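Local coordinates for protein rhamnogalacturonan endolyase YesW (Bacillus subtilis, PDB 2ZUX) that cleaves rhamnogalacturonan of plant cell-wall pectin by endo-acting elimination, releasing oligosaccharides, and requires calcium or manganese for activity, at residues A2-A7 / N579-P583; A114-V119 / T500-Q504; L225-L231 / A245-R251; L404-Y408 / Y437-G441. The contacts are given in a common frame with arbitrary orientation. Residue numbers count along the deposited sequence, not the author numbering.

Contact 1: A2-A7 / N579-P583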
loop_
_atom_site.group_PDB
_atom_site.type_symbol
_atom_site.label_atom_id
_atom_site.label_comp_id
_atom_site.label_asym_id
_atom_site.label_seq_id
_atom_site.Cartn_x
_atom_site.Cartn_y
_atom_site.Cartn_z
ATOM N N ALA A 2 -6.657 11.083 -19.530
ATOM C CA ALA A 2 -6.002 11.496 -18.254
ATOM C C ALA A 2 -6.764 10.955 -17.051
ATOM O O ALA A 2 -7.996 10.918 -17.060
ATOM C CB ALA A 2 -5.913 13.014 -18.183
ATOM N N ARG A 3 -6.019 10.539 -16.025
ATOM C CA ARG A 3 -6.597 9.987 -14.796
ATOM C C ARG A 3 -6.705 11.021 -13.695
ATOM O O ARG A 3 -5.807 11.841 -13.514
ATOM C CB ARG A 3 -5.725 8.859 -14.246
ATOM C CG ARG A 3 -5.744 7.611 -15.039
ATOM C CD ARG A 3 -5.075 6.512 -14.260
ATOM N NE ARG A 3 -5.213 5.272 -14.987
ATOM C CZ ARG A 3 -5.223 4.071 -14.428
ATOM N NH1 ARG A 3 -5.087 3.942 -13.112
ATOM N NH2 ARG A 3 -5.371 3.008 -15.198
ATOM N N GLN A 4 -7.788 10.941 -12.927
ATOM C CA GLN A 4 -7.896 11.694 -11.693
ATOM C C GLN A 4 -6.767 11.293 -10.740
ATOM O O GLN A 4 -6.597 10.107 -10.447
ATOM C CB GLN A 4 -9.247 11.424 -11.037
ATOM C CG GLN A 4 -9.451 12.151 -9.724
ATOM C CD GLN A 4 -10.507 11.484 -8.859
ATOM O OE1 GLN A 4 -11.664 11.342 -9.260
ATOM N NE2 GLN A 4 -10.104 11.047 -7.670
ATOM N N MET A 5 -5.983 12.265 -10.291
ATOM C CA MET A 5 -4.973 12.039 -9.245
ATOM C C MET A 5 -5.033 13.198 -8.250
ATOM O O MET A 5 -5.753 14.172 -8.472
ATOM C CB MET A 5 -3.571 11.852 -9.845
ATOM C CG MET A 5 -3.478 10.649 -10.798
ATOM S SD MET A 5 -3.684 9.007 -10.031
ATOM C CE MET A 5 -1.992 8.648 -9.545
ATOM N N GLU A 6 -4.291 13.100 -7.153
ATOM C CA GLU A 6 -4.426 14.059 -6.058
ATOM C C GLU A 6 -3.715 15.365 -6.337
ATOM O O GLU A 6 -2.600 15.382 -6.840
ATOM C CB GLU A 6 -3.902 13.449 -4.756
ATOM C CG GLU A 6 -4.837 12.380 -4.195
ATOM C CD GLU A 6 -4.128 11.251 -3.456
ATOM O OE1 GLU A 6 -2.965 10.933 -3.792
ATOM O OE2 GLU A 6 -4.765 10.661 -2.555
ATOM N N ALA A 7 -4.374 16.463 -5.986
ATOM C CA ALA A 7 -3.705 17.758 -5.933
ATOM C C ALA A 7 -2.821 17.775 -4.692
ATOM O O ALA A 7 -3.319 17.789 -3.562
ATOM C CB ALA A 7 -4.728 18.892 -5.903
ATOM N N ASN A 579 -0.033 11.250 -17.155
ATOM C CA ASN A 579 -1.233 11.716 -17.834
ATOM C C ASN A 579 -2.353 11.815 -16.808
ATOM O O ASN A 579 -3.072 10.847 -16.557
ATOM C CB ASN A 579 -1.621 10.781 -18.987
ATOM C CG ASN A 579 -2.706 11.367 -19.876
ATOM O OD1 ASN A 579 -3.030 12.550 -19.783
ATOM N ND2 ASN A 579 -3.270 10.534 -20.747
ATOM N N MET A 580 -2.480 12.989 -16.204
ATOM C CA MET A 580 -3.361 13.155 -15.052
ATOM C C MET A 580 -4.047 14.511 -15.015
ATOM O O MET A 580 -3.601 15.467 -15.652
ATOM C CB MET A 580 -2.571 12.948 -13.751
ATOM C CG MET A 580 -1.355 13.862 -13.595
ATOM S SD MET A 580 -0.617 13.787 -11.957
ATOM C CE MET A 580 -1.679 14.909 -11.058
ATOM N N TYR A 581 -5.141 14.577 -14.271
ATOM C CA TYR A 581 -5.729 15.841 -13.857
ATOM C C TYR A 581 -6.024 15.739 -12.367
ATOM O O TYR A 581 -6.079 14.630 -11.814
ATOM C CB TYR A 581 -7.014 16.142 -14.643
ATOM C CG TYR A 581 -8.166 15.207 -14.343
ATOM C CD1 TYR A 581 -9.095 15.512 -13.346
ATOM C CD2 TYR A 581 -8.336 14.029 -15.069
ATOM C CE1 TYR A 581 -10.152 14.661 -13.066
ATOM C CE2 TYR A 581 -9.393 13.170 -14.797
ATOM C CZ TYR A 581 -10.298 13.495 -13.800
ATOM O OH TYR A 581 -11.345 12.656 -13.529
ATOM N N THR A 582 -6.204 16.879 -11.715
ATOM C CA THR A 582 -6.621 16.874 -10.316
ATOM C C THR A 582 -8.025 17.471 -10.191
ATOM O O THR A 582 -8.445 18.244 -11.058
ATOM C CB THR A 582 -5.633 17.637 -9.401
ATOM O OG1 THR A 582 -5.704 19.043 -9.674
ATOM C CG2 THR A 582 -4.202 17.156 -9.613
ATOM N N PRO A 583 -8.775 17.091 -9.138
ATOM C CA PRO A 583 -10.047 17.764 -8.869
ATOM C C PRO A 583 -9.875 19.273 -8.679
ATOM O O PRO A 583 -10.776 20.038 -9.023
ATOM C CB PRO A 583 -10.507 17.118 -7.563
ATOM C CG PRO A 583 -9.879 15.758 -7.588
ATOM C CD PRO A 583 -8.534 15.986 -8.189
HETATM O O HOH W 1 -12.657 13.003 -11.279
#
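The two ends of the modelled chain form a small parallel beta pair, strand 3-4 beside strand 580-581, at the surface. It joins the first residues to the last modelled ones and so closes the N terminus on the C terminus. Three backbone hydrogen bonds hold it in parallel register. Arg-3 N donates to Asn-579 O at 3.0 Å. Arg-3 O accepts from Tyr-581 N at 2.9 Å. Met-5 N donates to Tyr-581 O at 2.8 Å. Arg-3 thus uses both its N and its O on the partner strand, and Tyr-581 does the same in return.

Gln-4 turns its backbone the other way: its O accepts from the hydroxyl of Tyr-274, and its backbone also bonds to Gln-278. Arg-3 makes a salt bridge to Asp-339, and Glu-6 makes one to Arg-548 and a hydrogen bond to Tyr-128. Gln-4 NE2 donates to the carbonyl of Asp-185, a calcium-binding residue, and Tyr-581 OH hydrogen-bonds Gln-278 NE2.

Apolar contacts are few. The Met-580 CE methyl lies 3.8 Å from Met-5 CB. Ala-7 CB meets Thr-582 CB at 3.8 Å. The Tyr-581 ring has Gln-4 CA over its face, 3.8 Å from the ring centroid, in a CH-pi contact. Water 1 joins the same two residues: it donates to Gln-4 OE1 at 2.8 Å and hydrogen-bonds Tyr-581 OH at 2.6 Å.

Contact 2: A114-V119 / T500-Q504. With CA (calcium ion), chain D.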
loop_
_atom_site.group_PDB
_atom_site.type_symbol
_atom_site.label_atom_id
_atom_site.label_comp_id
_atom_site.label_asym_id
_atom_site.label_seq_id
_atom_site.Cartn_x
_atom_site.Cartn_y
_atom_site.Cartn_z
ATOM N N ALA A 114 -0.442 -0.219 17.431
ATOM C CA ALA A 114 -0.611 0.428 16.137
ATOM C C ALA A 114 -0.226 -0.581 15.057
ATOM O O ALA A 114 0.761 -1.295 15.197
ATOM C CB ALA A 114 0.255 1.652 16.065
ATOM N N ASN A 115 -1.019 -0.669 13.994
ATOM C CA ASN A 115 -0.820 -1.714 12.997
ATOM C C ASN A 115 -0.772 -1.070 11.601
ATOM O O ASN A 115 -0.136 -0.023 11.440
ATOM C CB ASN A 115 -1.904 -2.790 13.183
ATOM C CG ASN A 115 -1.551 -4.120 12.534
ATOM O OD1 ASN A 115 -0.828 -4.964 13.110
ATOM N ND2 ASN A 115 -2.107 -4.349 11.369
ATOM N N ASP A 116 -1.434 -1.662 10.605
ATOM C CA ASP A 116 -1.372 -1.182 9.222
ATOM C C ASP A 116 -1.960 0.207 9.091
ATOM O O ASP A 116 -2.974 0.524 9.719
ATOM C CB ASP A 116 -2.180 -2.102 8.308
ATOM C CG ASP A 116 -1.685 -3.531 8.295
ATOM O OD1 ASP A 116 -0.475 -3.776 8.479
ATOM O OD2 ASP A 116 -2.541 -4.409 8.034
ATOM N N ALA A 117 -1.364 1.004 8.212
ATOM C CA ALA A 117 -1.917 2.306 7.871
ATOM C C ALA A 117 -2.132 2.467 6.372
ATOM O O ALA A 117 -1.648 1.676 5.554
ATOM C CB ALA A 117 -1.041 3.450 8.415
ATOM N N SER A 118 -2.873 3.517 6.039
ATOM C CA SER A 118 -2.957 4.019 4.682
ATOM C C SER A 118 -2.866 5.535 4.750
ATOM O O SER A 118 -2.742 6.104 5.846
ATOM C CB SER A 118 -4.264 3.581 4.029
ATOM O OG SER A 118 -4.286 3.938 2.664
ATOM N N VAL A 119 -2.885 6.185 3.589
ATOM C CA VAL A 119 -2.922 7.647 3.536
ATOM C C VAL A 119 -4.007 8.151 2.603
ATOM O O VAL A 119 -4.371 7.498 1.620
ATOM C CB VAL A 119 -1.576 8.272 3.100
ATOM C CG1 VAL A 119 -0.554 8.222 4.230
ATOM C CG2 VAL A 119 -1.063 7.619 1.831
ATOM N N THR A 500 6.143 -6.094 9.040
ATOM C CA THR A 500 5.846 -5.025 8.100
ATOM C C THR A 500 5.830 -3.655 8.777
ATOM O O THR A 500 5.449 -3.541 9.944
ATOM C CB THR A 500 4.481 -5.261 7.417
ATOM O OG1 THR A 500 3.461 -5.427 8.416
ATOM C CG2 THR A 500 4.534 -6.498 6.524
ATOM N N PRO A 501 6.204 -2.602 8.034
ATOM C CA PRO A 501 6.084 -1.271 8.599
ATOM C C PRO A 501 4.612 -0.871 8.638
ATOM O O PRO A 501 3.804 -1.402 7.865
ATOM C CB PRO A 501 6.841 -0.405 7.593
ATOM C CG PRO A 501 6.637 -1.102 6.289
ATOM C CD PRO A 501 6.699 -2.572 6.642
ATOM N N THR A 502 4.261 0.063 9.507
ATOM C CA THR A 502 2.919 0.621 9.477
ATOM C C THR A 502 2.588 1.134 8.069
ATOM O O THR A 502 1.481 0.902 7.581
ATOM C CB THR A 502 2.732 1.660 10.614
ATOM O OG1 THR A 502 2.430 0.946 11.822
ATOM C CG2 THR A 502 1.600 2.625 10.352
ATOM N N LEU A 503 3.549 1.768 7.397
ATOM C CA LEU A 503 3.364 2.153 5.999
ATOM C C LEU A 503 4.703 2.472 5.379
ATOM O O LEU A 503 5.566 3.043 6.045
ATOM C CB LEU A 503 2.440 3.373 5.867
ATOM C CG LEU A 503 2.036 3.808 4.448
ATOM C CD1 LEU A 503 1.236 2.731 3.721
ATOM C CD2 LEU A 503 1.282 5.126 4.491
ATOM N N GLN A 504 4.882 2.087 4.119
ATOM C CA GLN A 504 5.988 2.583 3.303
ATOM C C GLN A 504 5.390 3.301 2.102
ATOM O O GLN A 504 4.586 2.718 1.375
ATOM C CB GLN A 504 6.875 1.443 2.823
ATOM C CG GLN A 504 7.997 1.880 1.890
ATOM C CD GLN A 504 8.731 0.690 1.318
ATOM O OE1 GLN A 504 9.336 -0.099 2.062
ATOM N NE2 GLN A 504 8.656 0.527 -0.004
HETATM CA CA CA D . -2.359 -6.283 6.607
HETATM O O HOH W 2 2.078 -3.088 9.164
HETATM O O HOH W 3 -0.279 -0.855 5.558
HETATM O O HOH W 4 -1.945 -7.629 8.438
HETATM O O HOH W 5 -4.677 -6.594 7.080
#
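In the buried centre of the propeller domain, strand 109-120 meets the residues at the start of strand 503-505. Thr-502 and Leu-503 both face Val-516, a classic beta bulge. Ala-117 N donates to Thr-502 O at 2.9 Å. Thr-502 has an m rotamer (chi1 -82°) that sets OG1 2.8 Å from Asn-115 O, while OG1 also hydrogen-bonds Asn-494. The same rotamer places CG2 3.4 Å from Ala-117 CB, whose CA-to-CB bond points toward the 500-504 segment.

Leu-503 is t at chi1 and p at chi2. Its CD2 reaches Val-119 CG1 at 3.6 Å, and its CD1 lies 3.6 Å from Ala-117 O.

Asn-115 and Asp-116 direct their CA-to-CB bonds away from the 500-504 segment. Asn-115, t at chi1, binds rhamnose through OD1. Asp-116 is m at chi1. Its OD2 hydrogen-bonds Lys-133 and binds a calcium ion, whose shell includes Asn-555, Ala-557 and Asn-559. Water 2 lies 2.7 Å from Asp-116 OD1 and from Pro-501 O, and 2.8 Å from OG1 of Thr-500, p at chi1; acceptors compete for its protons. The calcium ion lies 2.4 Å from Asp-116 OD2, 2.3 Å from water 4 and 2.4 Å from water 5.

Contact 3: L225-L231 / A245-R251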
loop_
_atom_site.group_PDB
_atom_site.type_symbol
_atom_site.label_atom_id
_atom_site.label_comp_id
_atom_site.label_asym_id
_atom_site.label_seq_id
_atom_site.Cartn_x
_atom_site.Cartn_y
_atom_site.Cartn_z
ATOM N N LEU A 225 -20.351 -15.372 11.770
ATOM C CA LEU A 225 -20.678 -16.202 10.621
ATOM C C LEU A 225 -22.153 -16.135 10.247
ATOM O O LEU A 225 -22.641 -16.946 9.456
ATOM C CB LEU A 225 -20.262 -17.651 10.906
ATOM C CG LEU A 225 -18.786 -17.902 11.242
ATOM C CD1 LEU A 225 -18.543 -19.381 11.545
ATOM C CD2 LEU A 225 -17.857 -17.426 10.128
ATOM N N SER A 226 -22.857 -15.155 10.810
ATOM C CA SER A 226 -24.277 -14.957 10.531
ATOM C C SER A 226 -24.608 -13.479 10.705
ATOM O O SER A 226 -23.790 -12.701 11.213
ATOM C CB SER A 226 -25.145 -15.800 11.465
ATOM O OG SER A 226 -24.886 -15.441 12.797
ATOM N N GLY A 227 -25.812 -13.099 10.289
ATOM C CA GLY A 227 -26.262 -11.718 10.402
ATOM C C GLY A 227 -25.921 -10.889 9.180
ATOM O O GLY A 227 -25.155 -11.329 8.314
ATOM N N PRO A 228 -26.503 -9.684 9.091
ATOM C CA PRO A 228 -26.210 -8.770 7.995
ATOM C C PRO A 228 -24.729 -8.408 7.912
ATOM O O PRO A 228 -24.013 -8.427 8.918
ATOM C CB PRO A 228 -27.023 -7.522 8.347
ATOM C CG PRO A 228 -28.101 -7.999 9.272
ATOM C CD PRO A 228 -27.515 -9.145 10.022
ATOM N N GLU A 229 -24.292 -8.055 6.712
ATOM C CA GLU A 229 -22.954 -7.531 6.492
ATOM C C GLU A 229 -23.095 -6.288 5.641
ATOM O O GLU A 229 -23.891 -6.280 4.700
ATOM C CB GLU A 229 -22.078 -8.548 5.765
ATOM C CG GLU A 229 -21.879 -9.844 6.524
ATOM C CD GLU A 229 -21.047 -10.841 5.743
ATOM O OE1 GLU A 229 -21.509 -11.255 4.668
ATOM O OE2 GLU A 229 -19.944 -11.195 6.211
ATOM N N TYR A 230 -22.323 -5.252 5.952
ATOM C CA TYR A 230 -22.470 -3.977 5.256
ATOM C C TYR A 230 -21.168 -3.502 4.627
ATOM O O TYR A 230 -20.077 -3.930 5.011
ATOM C CB TYR A 230 -22.996 -2.889 6.203
ATOM C CG TYR A 230 -24.211 -3.264 7.013
ATOM C CD1 TYR A 230 -25.354 -3.777 6.401
ATOM C CD2 TYR A 230 -24.223 -3.082 8.392
ATOM C CE1 TYR A 230 -26.476 -4.127 7.152
ATOM C CE2 TYR A 230 -25.338 -3.422 9.158
ATOM C CZ TYR A 230 -26.460 -3.948 8.527
ATOM O OH TYR A 230 -27.575 -4.272 9.261
ATOM N N LEU A 231 -21.317 -2.605 3.658
ATOM C CA LEU A 231 -20.209 -1.849 3.086
ATOM C C LEU A 231 -20.502 -0.384 3.356
ATOM O O LEU A 231 -21.578 0.097 2.992
ATOM C CB LEU A 231 -20.113 -2.098 1.580
ATOM C CG LEU A 231 -19.004 -1.339 0.844
ATOM C CD1 LEU A 231 -17.612 -1.709 1.384
ATOM C CD2 LEU A 231 -19.087 -1.602 -0.647
ATOM N N ALA A 245 -24.448 0.141 2.461
ATOM C CA ALA A 245 -25.241 -0.808 1.670
ATOM C C ALA A 245 -24.971 -2.210 2.197
ATOM O O ALA A 245 -24.039 -2.400 2.969
ATOM C CB ALA A 245 -24.868 -0.709 0.205
ATOM N N ASN A 246 -25.785 -3.186 1.805
ATOM C CA ASN A 246 -25.456 -4.578 2.089
ATOM C C ASN A 246 -24.150 -4.932 1.384
ATOM O O ASN A 246 -23.926 -4.530 0.238
ATOM C CB ASN A 246 -26.585 -5.515 1.658
ATOM C CG ASN A 246 -27.794 -5.447 2.586
ATOM O OD1 ASN A 246 -28.933 -5.313 2.132
ATOM N ND2 ASN A 246 -27.553 -5.556 3.881
ATOM N N PHE A 247 -23.282 -5.648 2.091
ATOM C CA PHE A 247 -21.978 -6.017 1.561
ATOM C C PHE A 247 -22.094 -7.114 0.511
ATOM O O PHE A 247 -22.759 -8.125 0.722
ATOM C CB PHE A 247 -21.048 -6.496 2.685
ATOM C CG PHE A 247 -19.666 -6.832 2.210
ATOM C CD1 PHE A 247 -18.689 -5.841 2.150
ATOM C CD2 PHE A 247 -19.336 -8.127 1.816
ATOM C CE1 PHE A 247 -17.399 -6.135 1.696
ATOM C CE2 PHE A 247 -18.059 -8.425 1.361
ATOM C CZ PHE A 247 -17.090 -7.429 1.298
ATOM N N GLU A 248 -21.428 -6.901 -0.616
ATOM C CA GLU A 248 -21.193 -7.970 -1.573
ATOM C C GLU A 248 -19.698 -8.019 -1.867
ATOM O O GLU A 248 -19.052 -6.970 -1.972
ATOM C CB GLU A 248 -22.019 -7.775 -2.848
ATOM C CG GLU A 248 -23.523 -7.798 -2.595
ATOM C CD GLU A 248 -24.355 -7.704 -3.852
ATOM O OE1 GLU A 248 -23.830 -7.942 -4.962
ATOM O OE2 GLU A 248 -25.558 -7.397 -3.719
ATOM N N PRO A 249 -19.136 -9.228 -2.009
ATOM C CA PRO A 249 -19.797 -10.549 -2.010
ATOM C C PRO A 249 -20.484 -10.955 -0.707
ATOM O O PRO A 249 -19.867 -10.944 0.363
ATOM C CB PRO A 249 -18.649 -11.515 -2.322
ATOM C CG PRO A 249 -17.606 -10.662 -2.983
ATOM C CD PRO A 249 -17.693 -9.347 -2.274
ATOM N N ALA A 250 -21.761 -11.319 -0.816
ATOM C CA ALA A 250 -22.545 -11.746 0.330
ATOM C C ALA A 250 -22.061 -13.100 0.830
ATOM O O ALA A 250 -21.477 -13.889 0.086
ATOM C CB ALA A 250 -24.021 -11.808 -0.038
ATOM N N ARG A 251 -22.307 -13.369 2.106
ATOM C CA ARG A 251 -21.827 -14.603 2.728
ATOM C C ARG A 251 -22.450 -15.868 2.125
ATOM O O ARG A 251 -21.753 -16.842 1.864
ATOM C CB ARG A 251 -22.079 -14.564 4.239
ATOM C CG ARG A 251 -21.460 -15.716 4.996
ATOM C CD ARG A 251 -21.928 -15.733 6.434
ATOM N NE ARG A 251 -21.413 -14.597 7.201
ATOM C CZ ARG A 251 -22.155 -13.619 7.720
ATOM N NH1 ARG A 251 -23.477 -13.596 7.570
ATOM N NH2 ARG A 251 -21.560 -12.655 8.406
HETATM O O HOH W 6 -22.534 -10.485 10.142
HETATM O O HOH W 7 -23.930 -11.332 3.644
#
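This contact lies at the open end of a beta hairpin, strands 230-235 and 241-246, where the chain entering and the chain leaving are tied together. It is partly buried, far from the centre of the chain. Leu-231 and Ala-245 form a hydrogen-bonded antiparallel pair: Leu-231 N to Ala-245 O is 2.8 Å, and Ala-245 N to Leu-231 O is 2.9 Å. Tyr-230 and Asn-246 form the next, non-hydrogen-bonded pair. Phe-247 N then donates to Glu-229 O at 2.8 Å. Phe-247 CD1 packs 4.0 Å from Leu-231 CB.

Beyond this the backbones part, and Arg-251 spans the gap. Its NH1 donates to Gly-227 O at 2.9 Å. Arg-251 NH2 donates to water 6 at 2.9 Å; this water lies 2.8 Å from Ser-226 O and from Pro-228 O, which compete for its protons. Glu-229 OE2 lies over one face of the guanidinium, 3.1 Å from Arg-251 NH2. This salt bridge rests on charge alone, as no N-H points at the oxygen. Glu-229 also pairs with Lys-197 and Arg-286. Water 7 links Glu-229 OE1 to Arg-251 N. Strand 241-246 ends a four-stranded antiparallel sheet, and the arrangement is the outer hairpin of a beta-propeller blade.

Contact 4: L404-Y408 / Y437-G441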
loop_
_atom_site.group_PDB
_atom_site.type_symbol
_atom_site.label_atom_id
_atom_site.label_comp_id
_atom_site.label_asym_id
_atom_site.label_seq_id
_atom_site.Cartn_x
_atom_site.Cartn_y
_atom_site.Cartn_z
ATOM N N LEU A 404 6.561 -16.907 -18.519
ATOM C CA LEU A 404 7.818 -16.618 -19.203
ATOM C C LEU A 404 8.898 -17.550 -18.685
ATOM O O LEU A 404 9.688 -18.098 -19.460
ATOM C CB LEU A 404 8.202 -15.150 -19.032
ATOM C CG LEU A 404 7.099 -14.212 -19.522
ATOM C CD1 LEU A 404 7.331 -12.792 -19.044
ATOM C CD2 LEU A 404 6.993 -14.252 -21.038
ATOM N N TRP A 405 8.918 -17.748 -17.373
ATOM C CA TRP A 405 9.750 -18.767 -16.749
ATOM C C TRP A 405 9.215 -19.065 -15.359
ATOM O O TRP A 405 8.483 -18.259 -14.776
ATOM C CB TRP A 405 11.229 -18.363 -16.706
ATOM C CG TRP A 405 11.525 -17.110 -15.925
ATOM C CD1 TRP A 405 11.528 -15.826 -16.402
ATOM C CD2 TRP A 405 11.876 -17.024 -14.537
ATOM N NE1 TRP A 405 11.868 -14.950 -15.398
ATOM C CE2 TRP A 405 12.070 -15.657 -14.241
ATOM C CE3 TRP A 405 12.051 -17.969 -13.515
ATOM C CZ2 TRP A 405 12.441 -15.211 -12.970
ATOM C CZ3 TRP A 405 12.415 -17.526 -12.250
ATOM C CH2 TRP A 405 12.603 -16.157 -11.988
ATOM N N GLY A 406 9.544 -20.246 -14.854
ATOM C CA GLY A 406 9.162 -20.646 -13.513
ATOM C C GLY A 406 10.134 -21.684 -13.006
ATOM O O GLY A 406 10.873 -22.295 -13.795
ATOM N N VAL A 407 10.141 -21.889 -11.695
ATOM C CA VAL A 407 11.010 -22.883 -11.072
ATOM C C VAL A 407 10.195 -23.742 -10.104
ATOM O O VAL A 407 9.500 -23.219 -9.227
ATOM C CB VAL A 407 12.199 -22.218 -10.323
ATOM C CG1 VAL A 407 13.089 -23.271 -9.671
ATOM C CG2 VAL A 407 13.026 -21.350 -11.275
ATOM N N TYR A 408 10.268 -25.056 -10.282
ATOM C CA TYR A 408 9.651 -26.004 -9.369
ATOM C C TYR A 408 10.367 -25.986 -8.024
ATOM O O TYR A 408 11.601 -26.008 -7.971
ATOM C CB TYR A 408 9.713 -27.408 -9.970
ATOM C CG TYR A 408 9.238 -28.497 -9.043
ATOM C CD1 TYR A 408 7.882 -28.653 -8.751
ATOM C CD2 TYR A 408 10.144 -29.386 -8.467
ATOM C CE1 TYR A 408 7.445 -29.656 -7.900
ATOM C CE2 TYR A 408 9.716 -30.396 -7.618
ATOM C CZ TYR A 408 8.368 -30.529 -7.342
ATOM O OH TYR A 408 7.935 -31.532 -6.504
ATOM N N TYR A 437 17.404 -14.441 -9.070
ATOM C CA TYR A 437 17.326 -14.586 -10.519
ATOM C C TYR A 437 17.240 -13.245 -11.220
ATOM O O TYR A 437 16.695 -12.275 -10.679
ATOM C CB TYR A 437 16.077 -15.374 -10.915
ATOM C CG TYR A 437 15.945 -16.737 -10.292
ATOM C CD1 TYR A 437 16.414 -17.875 -10.951
ATOM C CD2 TYR A 437 15.321 -16.896 -9.057
ATOM C CE1 TYR A 437 16.277 -19.132 -10.383
ATOM C CE2 TYR A 437 15.185 -18.142 -8.475
ATOM C CZ TYR A 437 15.660 -19.253 -9.143
ATOM O OH TYR A 437 15.516 -20.489 -8.562
ATOM N N SER A 438 17.721 -13.202 -12.456
ATOM C CA SER A 438 17.466 -12.062 -13.309
ATOM C C SER A 438 16.005 -12.102 -13.757
ATOM O O SER A 438 15.314 -13.102 -13.569
ATOM C CB SER A 438 18.370 -12.104 -14.537
ATOM O OG SER A 438 17.914 -13.087 -15.457
ATOM N N ALA A 439 15.552 -11.011 -14.364
ATOM C CA ALA A 439 14.205 -10.942 -14.929
ATOM C C ALA A 439 13.956 -12.005 -16.007
ATOM O O ALA A 439 12.808 -12.308 -16.341
ATOM C CB ALA A 439 13.943 -9.556 -15.490
ATOM N N LYS A 440 15.044 -12.544 -16.558
ATOM C CA LYS A 440 14.969 -13.595 -17.578
ATOM C C LYS A 440 15.009 -14.998 -16.976
ATOM O O LYS A 440 14.956 -15.994 -17.707
ATOM C CB LYS A 440 16.128 -13.454 -18.575
ATOM C CG LYS A 440 16.270 -12.101 -19.247
ATOM C CD LYS A 440 15.065 -11.769 -20.113
ATOM C CE LYS A 440 15.317 -10.558 -20.996
ATOM N NZ LYS A 440 14.105 -10.244 -21.800
ATOM N N GLY A 441 15.120 -15.092 -15.653
ATOM C CA GLY A 441 15.150 -16.392 -14.986
ATOM C C GLY A 441 16.516 -17.036 -14.859
ATOM O O GLY A 441 16.614 -18.226 -14.552
#
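A tryptophan seated on a beta turn joins the edge strand of one propeller sheet to the loop after strand 435-437. Trp-405 lies on strand 403-407, and residues Ser-438 to Gly-441 form a type I turn closed by Gly-441 N to Ser-438 O at 2.9 Å. Trp-405 NE1 donates to Ala-439 O at 3.0 Å. Gly-441 CA sits over the indole, 3.4 Å from the centroid of the six-membered ring, in a CH-pi contact. A side chain at Gly-441 would clash with the indole, and at its phi/psi of 87/14° a CB would also jam against Lys-440 O.

Trp-405 CH2 touches Tyr-437 CB at 3.7 Å, and the two rings meet obliquely, with planes at 43°. Val-407 CG2 extends the apolar patch to Tyr-437 CZ at 4.0 Å. Phe-395, from the neighbouring strand, stacks on Trp-405.

Ser-438 OG accepts from Lys-440 N at 3.1 Å, which makes an ST turn. Lys-440 itself reaches Asp-372, a calcium-binding residue, in a salt bridge. Leu-404 and Trp-405 form a classic beta bulge opposite Phe-395. The whole is an aromatic contact between the outer strand of a four-stranded propeller blade and a loop later in the chain.

Overall arrangement
Contact 2 is the core contact, fully buried; contact 1 lies at the surface, and contacts 3 and 4 are partly buried. Contacts 2, 3 and 4 fall in the propeller domain; contact 1 joins the termini. The four use different strands and loops and share none. Contacts 1 and 2 come within about 5 Å at their nearest atoms: Arg-548 forms a salt bridge with Glu-6 of contact 1 and a weak hydrogen bond with Val-119 of contact 2. Contacts 1 and 3 rely on backbone pairing, parallel and antiparallel respectively, and contact 3 adds charge. Contact 4 uses aromatic surface. A backbone hydrogen bond, apolar side chains and bridging waters join contact 2, beside the calcium and rhamnose sites.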